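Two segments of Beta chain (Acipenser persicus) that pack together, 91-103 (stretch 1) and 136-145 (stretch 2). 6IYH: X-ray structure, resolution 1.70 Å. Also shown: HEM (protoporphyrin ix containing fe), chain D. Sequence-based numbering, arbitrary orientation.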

# COMPACT_ATOMS: atom_id res chain seq x y z
N HIS B 91 -5.04 18.79 3.51
CA HIS B 91 -5.50 17.41 3.78
C HIS B 91 -4.57 16.74 4.75
O HIS B 91 -5.03 15.89 5.49
N SER B 92 -3.28 17.11 4.74
CA SER B 92 -2.34 16.60 5.77
C SER B 92 -2.53 17.19 7.17
O SER B 92 -2.84 16.52 8.18
N GLU B 93 -2.34 18.51 7.26
CA GLU B 93 -2.19 19.15 8.58
C GLU B 93 -3.47 19.48 9.25
O GLU B 93 -3.50 19.51 10.44
N THR B 94 -4.55 19.78 8.54
CA THR B 94 -5.84 20.01 9.15
C THR B 94 -6.63 18.76 9.24
O THR B 94 -7.27 18.52 10.25
N LEU B 95 -6.63 17.92 8.17
CA LEU B 95 -7.61 16.81 8.11
C LEU B 95 -7.01 15.47 8.51
O LEU B 95 -7.75 14.54 8.84
N HIS B 96 -5.69 15.39 8.45
CA HIS B 96 -4.95 14.19 8.80
C HIS B 96 -5.36 13.00 7.93
O HIS B 96 -5.42 11.86 8.42
N VAL B 97 -5.56 13.25 6.64
CA VAL B 97 -6.08 12.10 5.79
C VAL B 97 -4.89 11.21 5.42
O VAL B 97 -3.86 11.67 4.89
N ASP B 98 -4.95 9.89 5.77
CA ASP B 98 -3.91 9.00 5.31
C ASP B 98 -3.88 8.95 3.78
O ASP B 98 -4.94 8.76 3.17
N PRO B 99 -2.71 9.16 3.19
CA PRO B 99 -2.64 9.31 1.73
C PRO B 99 -3.06 8.08 0.92
O PRO B 99 -3.34 8.22 -0.27
N ASP B 100 -3.13 6.89 1.54
CA ASP B 100 -3.68 5.75 0.80
C ASP B 100 -5.08 5.98 0.34
O ASP B 100 -5.48 5.48 -0.68
N ASN B 101 -5.83 6.82 1.04
CA ASN B 101 -7.16 7.13 0.63
C ASN B 101 -7.23 7.96 -0.68
O ASN B 101 -8.26 7.82 -1.37
N PHE B 102 -6.22 8.75 -1.02
CA PHE B 102 -6.21 9.40 -2.35
C PHE B 102 -6.21 8.36 -3.48
O PHE B 102 -6.85 8.58 -4.52
N GLN B 103 -5.52 7.22 -3.27
CA GLN B 103 -5.48 6.14 -4.24
C GLN B 103 -6.80 5.48 -4.34
O GLN B 103 -7.26 5.15 -5.45
N ILE B 136 -2.23 13.63 -9.70
CA ILE B 136 -3.04 14.29 -8.66
C ILE B 136 -2.71 13.70 -7.27
O ILE B 136 -2.56 14.43 -6.27
N ILE B 137 -2.65 12.37 -7.20
CA ILE B 137 -2.36 11.72 -5.94
C ILE B 137 -0.99 12.13 -5.37
O ILE B 137 -0.83 12.41 -4.17
N SER B 138 -0.03 12.13 -6.24
CA SER B 138 1.31 12.51 -5.86
C SER B 138 1.28 13.99 -5.35
O SER B 138 1.90 14.32 -4.31
N ALA B 139 0.61 14.88 -6.08
CA ALA B 139 0.50 16.29 -5.63
C ALA B 139 -0.18 16.44 -4.26
O ALA B 139 0.23 17.29 -3.42
N LEU B 140 -1.24 15.63 -4.01
CA LEU B 140 -1.92 15.69 -2.74
C LEU B 140 -1.12 15.10 -1.59
O LEU B 140 -1.29 15.56 -0.49
N SER B 141 -0.30 14.10 -1.89
CA SER B 141 0.60 13.43 -0.89
C SER B 141 1.88 14.26 -0.57
O SER B 141 2.57 14.05 0.42
N LYS B 142 2.18 15.29 -1.36
CA LYS B 142 3.53 15.88 -1.32
C LYS B 142 3.82 16.63 -0.03
O LYS B 142 4.90 16.49 0.58
N GLU B 143 2.86 17.44 0.42
CA GLU B 143 3.08 18.28 1.63
C GLU B 143 2.86 17.44 2.92
O GLU B 143 2.81 17.99 4.05
N TYR B 144 2.77 16.10 2.75
CA TYR B 144 2.92 15.22 3.92
C TYR B 144 4.36 15.30 4.40
O TYR B 144 4.58 14.95 5.55
N HIS B 145 5.27 15.84 3.56
CA HIS B 145 6.56 16.50 3.99
C HIS B 145 7.22 17.51 2.99
O HIS B 145 6.63 18.03 1.99

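The contact between these two stretches is organised around Y144, which loses more surface to the other stretch than any other residue here. Its CA-to-CB bond runs sideways, but with chi1 near m (-73°) and chi2 at -111° the phenol reaches into the bend between the two helical parts of stretch 1. There its hydroxyl makes the one hydrogen bond that crosses the contact: Y144 OH donates to V97 O at 2.5 Å, a short bond. Tyrosine suits this place because its flat ring fills a slot while the hydroxyl at its tip satisfies a backbone carbonyl in the non-helical segment. S92 N also lies 3.4 Å from Y144 OH, but the angle is too poor for a hydrogen bond.

The ring itself is held between two CH-pi contacts on opposite faces. S92 points toward stretch 2 with chi1 t, and its CB sits 3.5 Å from the centroid of the Y144 ring, almost on the ring normal. On the other face, P99 CG lies 4.0 Å from the same centroid. A small serine lets the helix backbone come close to the ring, and the compact, rigid proline offers CH groups to the aromatic surface.

Apolar packing continues through F102, which points toward stretch 2 (chi1 m). L140 (m, t) covers one face of its ring, with L140 CB 3.8 Å from the F102 ring centroid, while F102 CE2 meets Y144 CE2 at 3.8 Å. I137 (m, t) starts sideways, yet its end comes nearer: I137 CG1 is 4.0 Å from F102 CB, and I137 CD1 is 3.9 Å from Q103 CA.

Two polar side chains are satisfied within their own stretch. S141 (chi1 m) turns its hydroxyl back on its own helix, S141 OG donating to I137 O at 2.8 Å, and the same oxygen rests at the edge of the F102 ring, 3.6 Å from F102 CD2. In stretch 1, D98 points away from stretch 2; its OD1 accepts from D100 N at 2.8 Å, capping the turn into the next helix.

H91 (chi1 m) binds the heme iron, with H91 NE2 2.2 Å from HEM FE, and water 1 is also bound to the metal. Imidazole is well suited here: one nitrogen ligates iron while ND1 is hydrogen-bonded elsewhere in the structure. L140 CD1 approaches HEM CAB at 3.4 Å and F102 CD1 approaches HEM CHC at 3.7 Å, so both side chains also line the heme pocket.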

# COMPACT_ATOMS: atom_id res chain seq x y z
CB HIS B 91 -5.53 16.60 2.51
CG HIS B 91 -6.75 16.88 1.67
ND1 HIS B 91 -6.81 17.93 0.75
CD2 HIS B 91 -7.93 16.23 1.59
CE1 HIS B 91 -7.98 17.90 0.16
NE2 HIS B 91 -8.68 16.90 0.66
CB SER B 92 -0.91 16.85 5.30
OG SER B 92 -0.05 16.63 6.40
CB GLU B 93 -1.30 20.40 8.42
CG GLU B 93 0.09 20.05 7.92
CD GLU B 93 0.93 21.26 7.52
OE1 GLU B 93 0.48 22.41 7.77
OE2 GLU B 93 2.04 21.07 6.93
CB THR B 94 -6.61 21.13 8.35
OG1 THR B 94 -5.80 22.32 8.37
CG2 THR B 94 -7.90 21.45 8.88
CB LEU B 95 -8.19 16.70 6.71
CG LEU B 95 -8.87 17.97 6.17
CD1 LEU B 95 -9.44 17.59 4.80
CD2 LEU B 95 -10.02 18.48 7.02
CB HIS B 96 -5.11 13.83 10.27
CG HIS B 96 -5.04 15.02 11.20
ND1 HIS B 96 -3.86 15.64 11.53
CD2 HIS B 96 -6.02 15.70 11.83
CE1 HIS B 96 -4.11 16.68 12.31
NE2 HIS B 96 -5.42 16.75 12.50
CB VAL B 97 -6.69 12.63 4.51
CG1 VAL B 97 -7.03 11.48 3.54
CG2 VAL B 97 -7.91 13.50 4.76
CB ASP B 98 -4.06 7.59 5.82
CG ASP B 98 -2.90 6.71 5.44
OD1 ASP B 98 -2.75 6.29 4.24
OD2 ASP B 98 -2.12 6.40 6.31
CB PRO B 99 -1.17 9.60 1.46
CG PRO B 99 -0.57 9.93 2.77
CD PRO B 99 -1.40 9.44 3.87
CB ASP B 100 -3.69 4.49 1.69
CG ASP B 100 -2.32 3.88 1.85
OD1 ASP B 100 -1.34 4.38 1.29
OD2 ASP B 100 -2.25 2.85 2.50
CB ASN B 101 -7.88 7.84 1.71
CG ASN B 101 -7.99 6.98 2.95
OD1 ASN B 101 -8.60 5.93 2.88
ND2 ASN B 101 -7.46 7.46 4.05
CB PHE B 102 -4.99 10.33 -2.49
CG PHE B 102 -4.92 11.41 -1.42
CD1 PHE B 102 -6.06 12.16 -1.04
CD2 PHE B 102 -3.74 11.71 -0.83
CE1 PHE B 102 -5.97 13.15 -0.05
CE2 PHE B 102 -3.65 12.71 0.17
CZ PHE B 102 -4.74 13.40 0.55
CB GLN B 103 -4.42 5.12 -3.94
CG GLN B 103 -3.07 5.82 -3.90
CD GLN B 103 -1.84 4.93 -3.93
OE1 GLN B 103 -0.71 5.37 -3.55
NE2 GLN B 103 -1.99 3.71 -4.45
CB ILE B 136 -4.55 14.21 -8.97
CG1 ILE B 136 -4.89 15.14 -10.16
CG2 ILE B 136 -5.38 14.58 -7.75
CD1 ILE B 136 -6.22 14.84 -10.85
CB ILE B 137 -2.42 10.21 -6.11
CG1 ILE B 137 -3.87 9.79 -6.30
CG2 ILE B 137 -1.81 9.48 -4.92
CD1 ILE B 137 -4.02 8.46 -6.96
CB SER B 138 2.26 12.28 -7.02
OG SER B 138 3.50 12.86 -6.68
CB ALA B 139 -0.22 17.10 -6.66
CB LEU B 140 -3.29 14.97 -2.81
CG LEU B 140 -4.28 15.79 -3.60
CD1 LEU B 140 -5.53 14.97 -3.85
CD2 LEU B 140 -4.66 17.05 -2.82
CB SER B 141 0.96 12.06 -1.42
OG SER B 141 -0.22 11.32 -1.70
CB LYS B 142 3.75 16.82 -2.52
CG LYS B 142 5.18 17.29 -2.57
CD LYS B 142 5.46 18.10 -3.80
CE LYS B 142 6.97 18.15 -4.01
NZ LYS B 142 7.31 19.35 -4.83
CB GLU B 143 2.24 19.55 1.62
CG GLU B 143 2.24 20.26 0.26
CD GLU B 143 3.58 20.82 -0.19
OE1 GLU B 143 3.89 20.74 -1.41
OE2 GLU B 143 4.29 21.39 0.67
CB TYR B 144 2.34 13.78 3.72
CG TYR B 144 0.80 13.77 3.72
CD1 TYR B 144 0.10 13.19 4.74
CD2 TYR B 144 0.05 14.41 2.71
CE1 TYR B 144 -1.33 13.17 4.75
CE2 TYR B 144 -1.35 14.41 2.72
CZ TYR B 144 -2.03 13.76 3.74
OH TYR B 144 -3.40 13.85 3.73
CB HIS B 145 7.60 15.42 4.38
CG HIS B 145 7.67 15.21 5.85
ND1 HIS B 145 7.60 13.96 6.44
CD2 HIS B 145 7.71 16.11 6.86
CE1 HIS B 145 7.62 14.10 7.76
NE2 HIS B 145 7.69 15.39 8.04
CHA HEM D . -12.01 19.01 1.33
CHB HEM D . -10.13 18.05 -2.99
CHC HEM D . -9.46 13.45 -1.57
CHD HEM D . -11.21 14.51 2.80
C1A HEM D . -11.52 19.11 0.05
C2A HEM D . -11.66 20.29 -0.74
C3A HEM D . -11.17 20.03 -1.94
C4A HEM D . -10.73 18.67 -1.94
CMA HEM D . -11.09 20.99 -3.12
CAA HEM D . -12.24 21.63 -0.32
CBA HEM D . -11.09 22.54 0.15
CGA HEM D . -11.53 23.93 0.57
O1A HEM D . -12.24 24.12 1.58
O2A HEM D . -11.17 24.93 -0.08
C1B HEM D . -9.79 16.68 -2.99
C2B HEM D . -9.19 16.00 -4.10
C3B HEM D . -9.08 14.70 -3.72
C4B HEM D . -9.48 14.63 -2.32
CMB HEM D . -8.86 16.51 -5.52
CAB HEM D . -8.57 13.50 -4.41
CBB HEM D . -8.41 13.43 -5.75
C1C HEM D . -9.92 13.27 -0.29
C2C HEM D . -9.93 12.06 0.50
C3C HEM D . -10.43 12.38 1.75
C4C HEM D . -10.65 13.83 1.77
CMC HEM D . -9.64 10.74 -0.13
CAC HEM D . -10.75 11.52 2.92
CBC HEM D . -10.73 10.18 2.80
C1D HEM D . -11.63 15.84 2.69
C2D HEM D . -12.34 16.49 3.78
C3D HEM D . -12.54 17.77 3.42
C4D HEM D . -11.97 17.83 2.07
CMD HEM D . -12.68 15.87 5.14
CAD HEM D . -13.26 18.87 4.18
CBD HEM D . -14.77 18.56 3.96
CGD HEM D . -15.77 19.51 4.59
O1D HEM D . -16.19 20.51 3.97
O2D HEM D . -16.24 19.24 5.69
NA HEM D . -10.97 18.15 -0.69
NB HEM D . -9.87 15.86 -1.92
NC HEM D . -10.32 14.31 0.55
ND HEM D . -11.37 16.65 1.63
FE HEM D . -10.61 16.28 -0.07
O HOH W 1 -12.47 15.58 -0.71